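Local coordinates for protein nitrite transporter NirC (Salmonella enterica subsp. enterica serovar Typhimurium, PDB 4FC4) that forms a pentameric channel of the formate/nitrite transporter family that carries nitrite into and out of the cell across the cytoplasmic membrane, at residues 42-45 with 46-50; 65-68 with 69-73; 147-150 with 151-154; 237-240 with 241-245. All coordinates share one frame; numbering follows the deposited sequence.

Contact 1: residues 42-45 with 46-50; sequences IILI and FTLGN
The ring of Phe46 meets Ile42 and Ile45 in different ways. The carbonyl oxygen of Ile42 sits at its edge, near the ring plane, 3.3 Å from Phe46 CD1, while Ile45 approaches obliquely with CG1 3.7 Å from the same carbon. Ile42 runs alongside the phenyl group and points the same way, its CG2 3.8 Å from Phe46 CD1. Ile45 is placed differently: CG1 stands between its own backbone N and carbonyl carbon (chi1 63°), which brings the branch over the start of the next residue and its tip, CD1, to 4.0 Å from Phe46 CE1. These residues belong to helix 24-51, a predicted membrane-spanning helix of the aquaporin-like FNT fold, and the backbone keeps regular i to i+4 hydrogen bonding from Phe46 N through Gly49 N. Beyond the ring lie Leu204 of helix 198-209 and Val138 and Val141 of helix 137-147. Thr47 faces another way, and its OG1, lying beside its own backbone N, donates to Ile43 O at 2.6 Å from 40° above the carbonyl plane. The amide Thr47 N reaches the same Ile43 O at 2.9 Å, so one buried carbonyl accepts twice and the hydroxyl is satisfied within its own helix. Leu44 CD1 touches Leu48 CD1 at 3.5 Å; both leucines, with Thr47, pack on Ala192 of the second subunit.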
loop_
_atom_site.group_PDB
_atom_site.type_symbol
_atom_site.label_atom_id
_atom_site.label_comp_id
_atom_site.label_asym_id
_atom_site.label_seq_id
_atom_site.Cartn_x
_atom_site.Cartn_y
_atom_site.Cartn_z
ATOM N N ILE B 42 -6.833 -19.874 -3.592
ATOM C CA ILE B 42 -8.129 -20.276 -3.105
ATOM C C ILE B 42 -8.008 -20.811 -1.655
ATOM O O ILE B 42 -8.875 -20.562 -0.815
ATOM C CB ILE B 42 -8.733 -21.428 -3.951
ATOM C CG1 ILE B 42 -9.372 -20.903 -5.237
ATOM C CG2 ILE B 42 -9.793 -22.147 -3.089
ATOM C CD1 ILE B 42 -10.671 -20.079 -5.056
ATOM N N ILE B 43 -6.952 -21.570 -1.362
ATOM C CA ILE B 43 -6.784 -22.091 -0.021
ATOM C C ILE B 43 -6.669 -20.881 0.916
ATOM O O ILE B 43 -7.330 -20.859 1.970
ATOM C CB ILE B 43 -5.565 -23.038 0.119
ATOM C CG1 ILE B 43 -5.766 -24.300 -0.756
ATOM C CG2 ILE B 43 -5.400 -23.413 1.598
ATOM C CD1 ILE B 43 -4.537 -25.139 -1.012
ATOM N N LEU B 44 -5.917 -19.850 0.492
ATOM C CA LEU B 44 -5.667 -18.691 1.358
ATOM C C LEU B 44 -7.006 -18.049 1.733
ATOM O O LEU B 44 -7.315 -17.820 2.909
ATOM C CB LEU B 44 -4.747 -17.660 0.689
ATOM C CG LEU B 44 -4.705 -16.275 1.387
ATOM C CD1 LEU B 44 -4.387 -16.390 2.890
ATOM C CD2 LEU B 44 -3.643 -15.404 0.708
ATOM N N ILE B 45 -7.838 -17.797 0.735
ATOM C CA ILE B 45 -8.985 -16.920 1.014
ATOM C C ILE B 45 -10.099 -17.718 1.673
ATOM O O ILE B 45 -10.824 -17.194 2.467
ATOM C CB ILE B 45 -9.492 -16.184 -0.238
ATOM C CG1 ILE B 45 -10.012 -17.205 -1.276
ATOM C CG2 ILE B 45 -8.406 -15.272 -0.816
ATOM C CD1 ILE B 45 -10.911 -16.564 -2.329
ATOM N N PHE B 46 -10.209 -19.004 1.377
ATOM C CA PHE B 46 -11.137 -19.840 2.154
ATOM C C PHE B 46 -10.708 -20.079 3.601
ATOM O O PHE B 46 -11.543 -20.140 4.462
ATOM C CB PHE B 46 -11.470 -21.109 1.401
ATOM C CG PHE B 46 -12.479 -20.869 0.356
ATOM C CD1 PHE B 46 -12.107 -20.214 -0.843
ATOM C CD2 PHE B 46 -13.844 -21.178 0.586
ATOM C CE1 PHE B 46 -13.058 -19.916 -1.824
ATOM C CE2 PHE B 46 -14.789 -20.907 -0.396
ATOM C CZ PHE B 46 -14.388 -20.287 -1.607
ATOM N N THR B 47 -9.411 -20.170 3.876
ATOM C CA THR B 47 -8.945 -20.219 5.240
ATOM C C THR B 47 -9.356 -18.951 5.965
ATOM O O THR B 47 -9.825 -18.996 7.101
ATOM C CB THR B 47 -7.406 -20.400 5.246
ATOM O OG1 THR B 47 -7.128 -21.569 4.429
ATOM C CG2 THR B 47 -6.844 -20.636 6.670
ATOM N N LEU B 48 -9.197 -17.806 5.323
ATOM C CA LEU B 48 -9.481 -16.586 6.005
ATOM C C LEU B 48 -10.989 -16.417 6.200
ATOM O O LEU B 48 -11.446 -16.060 7.299
ATOM C CB LEU B 48 -8.854 -15.397 5.261
ATOM C CG LEU B 48 -7.301 -15.411 5.180
ATOM C CD1 LEU B 48 -6.826 -14.245 4.297
ATOM C CD2 LEU B 48 -6.674 -15.317 6.562
ATOM N N GLY B 49 -11.745 -16.666 5.133
ATOM C CA GLY B 49 -13.188 -16.460 5.125
ATOM C C GLY B 49 -13.829 -17.381 6.108
ATOM O O GLY B 49 -14.794 -16.997 6.762
ATOM N N ASN B 50 -13.265 -18.582 6.248
ATOM C CA ASN B 50 -13.807 -19.622 7.139
ATOM C C ASN B 50 -13.877 -19.186 8.585
ATOM O O ASN B 50 -14.696 -19.687 9.302
ATOM C CB ASN B 50 -13.112 -21.005 7.017
ATOM C CG ASN B 50 -13.996 -22.154 7.569
ATOM O OD1 ASN B 50 -15.161 -22.312 7.179
ATOM N ND2 ASN B 50 -13.446 -22.964 8.442
#

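Contact 2: residues 65-68 with 69-73; sequences FGIA and LTLVI
While Leu69 is directed to Val164 and Ala167 of helix 150-172, Thr70 grips Gly66 O twice. Its OG1 donates at 2.7 Å to Gly66 O from well above the carbonyl plane, 52° out of it, and Thr70 N adds a longer bond of 3.2 Å to Gly66 O from nearly straight ahead. The buried hydroxyl thus doubles the backbone bond near the start of helix 67-75. That helix follows closely on helix 57-63 within one predicted membrane-spanning stretch, and such interrupted helices are a hallmark of the FNT fold. Leu71 N gives an almost linear bond to Ile67 O (2.8 Å, 177°), while its side chain lies beside that of Ile67, pointing the same way, with Leu71 CG 3.8 Å from Ile67 CG1. The second subunit covers this side, setting Trp185 against Ile67 and Thr70 and Met170 against Leu71. Val72 N makes a weak bond of 3.3 Å to Ala68 O, and its CG2 branch also rests against that oxygen, 3.4 Å from Ala68 O. Ile73 N bonds to Leu69 O and, weakly, to Thr70 O.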
loop_
_atom_site.group_PDB
_atom_site.type_symbol
_atom_site.label_atom_id
_atom_site.label_comp_id
_atom_site.label_asym_id
_atom_site.label_seq_id
_atom_site.Cartn_x
_atom_site.Cartn_y
_atom_site.Cartn_z
ATOM N N PHE B 65 -7.223 -12.337 -2.446
ATOM C CA PHE B 65 -7.138 -13.309 -3.529
ATOM C C PHE B 65 -6.094 -12.915 -4.572
ATOM O O PHE B 65 -5.667 -13.756 -5.383
ATOM C CB PHE B 65 -8.494 -13.523 -4.172
ATOM C CG PHE B 65 -8.516 -14.681 -5.153
ATOM C CD1 PHE B 65 -8.174 -15.961 -4.742
ATOM C CD2 PHE B 65 -8.876 -14.479 -6.531
ATOM C CE1 PHE B 65 -8.215 -17.048 -5.653
ATOM C CE2 PHE B 65 -8.906 -15.546 -7.424
ATOM C CZ PHE B 65 -8.585 -16.842 -6.982
ATOM N N GLY B 66 -5.639 -11.642 -4.521
ATOM C CA GLY B 66 -4.622 -11.124 -5.470
ATOM C C GLY B 66 -3.416 -12.036 -5.802
ATOM O O GLY B 66 -2.913 -12.051 -6.931
ATOM N N ILE B 67 -2.912 -12.753 -4.804
ATOM C CA ILE B 67 -1.766 -13.630 -5.003
ATOM C C ILE B 67 -2.011 -14.582 -6.185
ATOM O O ILE B 67 -1.076 -14.911 -6.929
ATOM C CB ILE B 67 -1.401 -14.370 -3.690
ATOM C CG1 ILE B 67 -0.262 -15.373 -3.927
ATOM C CG2 ILE B 67 -2.643 -15.031 -3.136
ATOM C CD1 ILE B 67 0.453 -15.810 -2.692
ATOM N N ALA B 68 -3.263 -14.982 -6.398
ATOM C CA ALA B 68 -3.547 -16.055 -7.377
ATOM C C ALA B 68 -3.045 -15.673 -8.771
ATOM O O ALA B 68 -2.291 -16.404 -9.381
ATOM C CB ALA B 68 -5.062 -16.412 -7.440
ATOM N N LEU B 69 -3.464 -14.514 -9.271
ATOM C CA LEU B 69 -3.060 -14.102 -10.613
ATOM C C LEU B 69 -1.682 -13.485 -10.617
ATOM O O LEU B 69 -0.992 -13.534 -11.654
ATOM C CB LEU B 69 -4.087 -13.191 -11.233
ATOM C CG LEU B 69 -3.923 -12.981 -12.730
ATOM C CD1 LEU B 69 -4.160 -14.252 -13.575
ATOM C CD2 LEU B 69 -4.888 -11.845 -13.088
ATOM N N THR B 70 -1.276 -12.935 -9.474
ATOM C CA THR B 70 0.090 -12.471 -9.318
ATOM C C THR B 70 1.107 -13.587 -9.567
ATOM O O THR B 70 2.043 -13.377 -10.343
ATOM C CB THR B 70 0.337 -11.875 -7.942
ATOM O OG1 THR B 70 -0.610 -10.812 -7.705
ATOM C CG2 THR B 70 1.759 -11.393 -7.845
ATOM N N LEU B 71 0.907 -14.755 -8.945
ATOM C CA LEU B 71 1.697 -15.955 -9.230
ATOM C C LEU B 71 1.645 -16.302 -10.696
ATOM O O LEU B 71 2.655 -16.426 -11.327
ATOM C CB LEU B 71 1.240 -17.167 -8.370
ATOM C CG LEU B 71 1.439 -17.069 -6.832
ATOM C CD1 LEU B 71 0.914 -18.308 -6.114
ATOM C CD2 LEU B 71 2.895 -16.762 -6.442
ATOM N N VAL B 72 0.453 -16.523 -11.224
ATOM C CA VAL B 72 0.288 -16.895 -12.625
ATOM C C VAL B 72 1.091 -15.966 -13.559
ATOM O O VAL B 72 1.807 -16.449 -14.434
ATOM C CB VAL B 72 -1.235 -16.930 -13.016
ATOM C CG1 VAL B 72 -1.423 -17.088 -14.533
ATOM C CG2 VAL B 72 -1.943 -18.089 -12.304
ATOM N N ILE B 73 1.076 -14.640 -13.310
ATOM C CA ILE B 73 1.626 -13.718 -14.320
ATOM C C ILE B 73 3.119 -13.459 -14.116
ATOM O O ILE B 73 3.905 -13.422 -15.060
ATOM C CB ILE B 73 0.858 -12.379 -14.354
ATOM C CG1 ILE B 73 -0.612 -12.573 -14.816
ATOM C CG2 ILE B 73 1.578 -11.361 -15.217
ATOM C CD1 ILE B 73 -1.428 -11.291 -14.707
#

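Contact 3: residues 147-150 with 151-154; sequences TAPA and TVLF
Ala148 and Leu153 close the tight side of this helix start. The methyl Ala148 CB lies 3.7 Å from Leu153 CD2 and 3.8 Å from Leu153 CG, so the forked end of the leucine sits against it. With Pro149 at the N-cap, these are the residue before the cap and the fourth of the helix, the pairing of a hydrophobic staple. Leu153 can reach back because its CG lies beside its own backbone N (chi1 -73°), and the same bend puts Leu153 CG 3.5 Å from Pro149 O. Under the staple Leu153 N donates to Pro149 O at 2.9 Å, nearly head-on, and Phe154 N to Ala150 O at 2.8 Å. Asn225 and Trp228 of helix 219-248 cover Leu153, and Ala148 O accepts from His224 NE2, so the connection between helices 137-147 and 150-172 is fastened to the last helix of the chain.

The other side is looser. Pro149 and Val152 lie next to each other, pointing the same way, but Pro149 CD comes no nearer to Val152 CB than 4.0 Å, and the proline ring is exposed. Thr151, also exposed, bears on Trp125 of the third subunit, and Val152 on Gly126 of that subunit. Phe154 extends away from the turn, its CG anti to the backbone N, toward Leu235. Since proline has neither an amide hydrogen nor a polar side chain, the polar contribution of the cap residue to this turn comes from its carbonyl, and this end of helix 150-172 is fixed by backbone bonds and the hydrophobic staple in place of a side-chain cap.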
loop_
_atom_site.group_PDB
_atom_site.type_symbol
_atom_site.label_atom_id
_atom_site.label_comp_id
_atom_site.label_asym_id
_atom_site.label_seq_id
_atom_site.Cartn_x
_atom_site.Cartn_y
_atom_site.Cartn_z
ATOM N N THR B 147 -25.174 -26.327 -7.665
ATOM C CA THR B 147 -26.634 -26.432 -7.916
ATOM C C THR B 147 -27.224 -25.157 -8.544
ATOM O O THR B 147 -28.396 -25.149 -8.850
ATOM C CB THR B 147 -27.437 -26.731 -6.634
ATOM O OG1 THR B 147 -27.276 -25.625 -5.746
ATOM C CG2 THR B 147 -26.926 -27.999 -5.952
ATOM N N ALA B 148 -26.417 -24.101 -8.685
ATOM C CA ALA B 148 -26.794 -22.842 -9.340
ATOM C C ALA B 148 -27.280 -23.008 -10.822
ATOM O O ALA B 148 -26.770 -23.849 -11.547
ATOM C CB ALA B 148 -25.623 -21.832 -9.222
ATOM N N PRO B 149 -28.249 -22.194 -11.298
ATOM C CA PRO B 149 -28.670 -22.347 -12.738
ATOM C C PRO B 149 -27.584 -22.074 -13.813
ATOM O O PRO B 149 -26.706 -21.210 -13.631
ATOM C CB PRO B 149 -29.807 -21.295 -12.876
ATOM C CG PRO B 149 -30.287 -21.056 -11.478
ATOM C CD PRO B 149 -29.012 -21.106 -10.642
ATOM N N ALA B 150 -27.637 -22.799 -14.920
ATOM C CA ALA B 150 -26.726 -22.583 -16.057
ATOM C C ALA B 150 -26.540 -21.081 -16.406
ATOM O O ALA B 150 -25.443 -20.627 -16.710
ATOM C CB ALA B 150 -27.240 -23.317 -17.260
ATOM N N THR B 151 -27.635 -20.336 -16.348
ATOM C CA THR B 151 -27.720 -19.012 -16.895
ATOM C C THR B 151 -26.922 -18.112 -15.996
ATOM O O THR B 151 -26.026 -17.369 -16.461
ATOM C CB THR B 151 -29.176 -18.567 -16.906
ATOM O OG1 THR B 151 -29.770 -19.059 -18.095
ATOM C CG2 THR B 151 -29.291 -17.047 -16.868
ATOM N N VAL B 152 -27.220 -18.266 -14.709
ATOM C CA VAL B 152 -26.576 -17.542 -13.650
ATOM C C VAL B 152 -25.090 -17.840 -13.750
ATOM O O VAL B 152 -24.261 -16.901 -13.747
ATOM C CB VAL B 152 -27.227 -17.846 -12.247
ATOM C CG1 VAL B 152 -26.293 -17.508 -11.067
ATOM C CG2 VAL B 152 -28.614 -17.140 -12.117
ATOM N N LEU B 153 -24.754 -19.119 -13.921
ATOM C CA LEU B 153 -23.330 -19.507 -13.903
ATOM C C LEU B 153 -22.577 -18.958 -15.107
ATOM O O LEU B 153 -21.442 -18.473 -14.989
ATOM C CB LEU B 153 -23.152 -21.024 -13.758
ATOM C CG LEU B 153 -23.463 -21.570 -12.359
ATOM C CD1 LEU B 153 -23.131 -23.039 -12.274
ATOM C CD2 LEU B 153 -22.700 -20.838 -11.270
ATOM N N PHE B 154 -23.226 -19.002 -16.262
ATOM C CA PHE B 154 -22.623 -18.470 -17.483
ATOM C C PHE B 154 -22.251 -16.982 -17.345
ATOM O O PHE B 154 -21.112 -16.577 -17.562
ATOM C CB PHE B 154 -23.605 -18.650 -18.612
ATOM C CG PHE B 154 -23.113 -18.173 -19.929
ATOM C CD1 PHE B 154 -22.391 -19.046 -20.769
ATOM C CD2 PHE B 154 -23.421 -16.874 -20.367
ATOM C CE1 PHE B 154 -21.921 -18.614 -22.001
ATOM C CE2 PHE B 154 -22.972 -16.444 -21.605
ATOM C CZ PHE B 154 -22.222 -17.316 -22.429
#

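Contact 4: residues 237-240 with 241-245; sequences GVVF and MGLGY
Gly242, Leu243 and Gly244 each reach five residues back along helix 219-248. Gly242 N bonds to Gly237 O at 2.9 Å with the N-H well aimed (159°), Leu243 N to Val238 O at 2.8 Å with a more bent hydrogen (139°), and Gly244 N to Val239 O at 2.6 Å. Three consecutive i to i+5 bonds make this a pi-helical turn within the last predicted transmembrane helix; at Tyr245, whose N bonds to Met241 O, the spacing returns to that of an alpha helix. Where the two spacings meet, Phe240 O receives a CA-H...O contact from Gly244 CA at 3.4 Å. Packing between side chains is light within the turn: Val239 CG2 and Leu243 CD2 are 4.5 Å apart, and Leu243 CB rests 3.4 Å from Val239 O. The bend at chi2 (-70°) carries the sulfur of Met241 to the edge of the Tyr245 ring, one turn further on, in the ring plane and 3.8 Å from SD to Tyr245 CE2. That ring also stacks on Trp169, while Tyr245 OH bonds to Gly76 O and Tyr37 OH of the third subunit. Phe240 meets Phe118 of that subunit edge-to-face. The wide turn thus relies on backbone amides for its internal cohesion, and its aromatic side chains and tyrosine hydroxyl are engaged with neighbouring helices and the subunit interface.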
loop_
_atom_site.group_PDB
_atom_site.type_symbol
_atom_site.label_atom_id
_atom_site.label_comp_id
_atom_site.label_asym_id
_atom_site.label_seq_id
_atom_site.Cartn_x
_atom_site.Cartn_y
_atom_site.Cartn_z
ATOM N N GLY B 237 -13.505 -13.417 -22.545
ATOM C CA GLY B 237 -12.125 -13.426 -22.992
ATOM C C GLY B 237 -12.050 -13.219 -24.484
ATOM O O GLY B 237 -11.340 -12.341 -24.950
ATOM N N VAL B 238 -12.805 -14.024 -25.233
ATOM C CA VAL B 238 -12.820 -13.999 -26.698
ATOM C C VAL B 238 -13.452 -12.700 -27.230
ATOM O O VAL B 238 -12.874 -12.042 -28.093
ATOM C CB VAL B 238 -13.548 -15.259 -27.271
ATOM C CG1 VAL B 238 -13.728 -15.201 -28.796
ATOM C CG2 VAL B 238 -12.798 -16.522 -26.857
ATOM N N VAL B 239 -14.616 -12.323 -26.690
ATOM C CA VAL B 239 -15.458 -11.284 -27.314
ATOM C C VAL B 239 -15.274 -9.920 -26.664
ATOM O O VAL B 239 -14.896 -8.954 -27.340
ATOM C CB VAL B 239 -16.962 -11.663 -27.376
ATOM C CG1 VAL B 239 -17.776 -10.521 -27.963
ATOM C CG2 VAL B 239 -17.201 -12.912 -28.213
ATOM N N PHE B 240 -15.529 -9.829 -25.357
ATOM C CA PHE B 240 -15.472 -8.513 -24.701
ATOM C C PHE B 240 -14.056 -7.986 -24.712
ATOM O O PHE B 240 -13.877 -6.781 -24.831
ATOM C CB PHE B 240 -15.967 -8.495 -23.251
ATOM C CG PHE B 240 -17.322 -9.071 -23.038
ATOM C CD1 PHE B 240 -18.235 -9.252 -24.093
ATOM C CD2 PHE B 240 -17.723 -9.409 -21.736
ATOM C CE1 PHE B 240 -19.502 -9.790 -23.856
ATOM C CE2 PHE B 240 -18.988 -9.942 -21.498
ATOM C CZ PHE B 240 -19.884 -10.133 -22.546
ATOM N N MET B 241 -13.061 -8.862 -24.567
ATOM C CA MET B 241 -11.686 -8.393 -24.516
ATOM C C MET B 241 -10.995 -8.567 -25.856
ATOM O O MET B 241 -10.596 -7.577 -26.474
ATOM C CB MET B 241 -10.886 -8.984 -23.334
ATOM C CG MET B 241 -11.341 -8.489 -21.963
ATOM S SD MET B 241 -10.967 -6.766 -21.634
ATOM C CE MET B 241 -9.168 -6.851 -21.523
ATOM N N GLY B 242 -10.890 -9.795 -26.335
ATOM C CA GLY B 242 -10.238 -10.042 -27.628
ATOM C C GLY B 242 -10.858 -9.240 -28.752
ATOM O O GLY B 242 -10.198 -8.387 -29.410
ATOM N N LEU B 243 -12.135 -9.494 -28.990
ATOM C CA LEU B 243 -12.781 -8.867 -30.119
ATOM C C LEU B 243 -13.073 -7.416 -29.794
ATOM O O LEU B 243 -12.930 -6.567 -30.648
ATOM C CB LEU B 243 -14.036 -9.631 -30.507
ATOM C CG LEU B 243 -14.000 -10.446 -31.787
ATOM C CD1 LEU B 243 -12.705 -11.222 -31.937
ATOM C CD2 LEU B 243 -15.230 -11.352 -31.890
ATOM N N GLY B 244 -13.437 -7.133 -28.541
ATOM C CA GLY B 244 -13.587 -5.738 -28.074
ATOM C C GLY B 244 -12.422 -4.832 -28.442
ATOM O O GLY B 244 -12.588 -3.826 -29.135
ATOM N N TYR B 245 -11.227 -5.208 -28.010
ATOM C CA TYR B 245 -10.065 -4.341 -28.250
ATOM C C TYR B 245 -9.580 -4.343 -29.694
ATOM O O TYR B 245 -9.128 -3.311 -30.212
ATOM C CB TYR B 245 -8.953 -4.576 -27.246
ATOM C CG TYR B 245 -9.197 -3.802 -25.947
ATOM C CD1 TYR B 245 -9.045 -2.419 -25.926
ATOM C CD2 TYR B 245 -9.525 -4.452 -24.751
ATOM C CE1 TYR B 245 -9.230 -1.670 -24.769
ATOM C CE2 TYR B 245 -9.698 -3.703 -23.554
ATOM C CZ TYR B 245 -9.570 -2.307 -23.597
ATOM O OH TYR B 245 -9.752 -1.505 -22.520
#

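Only contacts 1 and 2 touch each other: their centres are 15 Å apart, and Ile45 CG2 packs 3.6 Å from Phe65 N, with Leu44 CD2 4.0 Å from Ile67 CG2. Both repeat the threonine that doubles up on a carbonyl four residues back, and both face the second subunit. Contacts 3 and 4 lie against the third subunit; their centres are 22 Å apart and their nearest atoms about 7 Å. Helix 150-172 joins them, starting at contact 3 and later supplying Trp162 and Trp169 to contact 4. Contacts 1 and 4, with centres 31 Å apart, lie on opposite sides of the chain's centre, as do contacts 2 and 3.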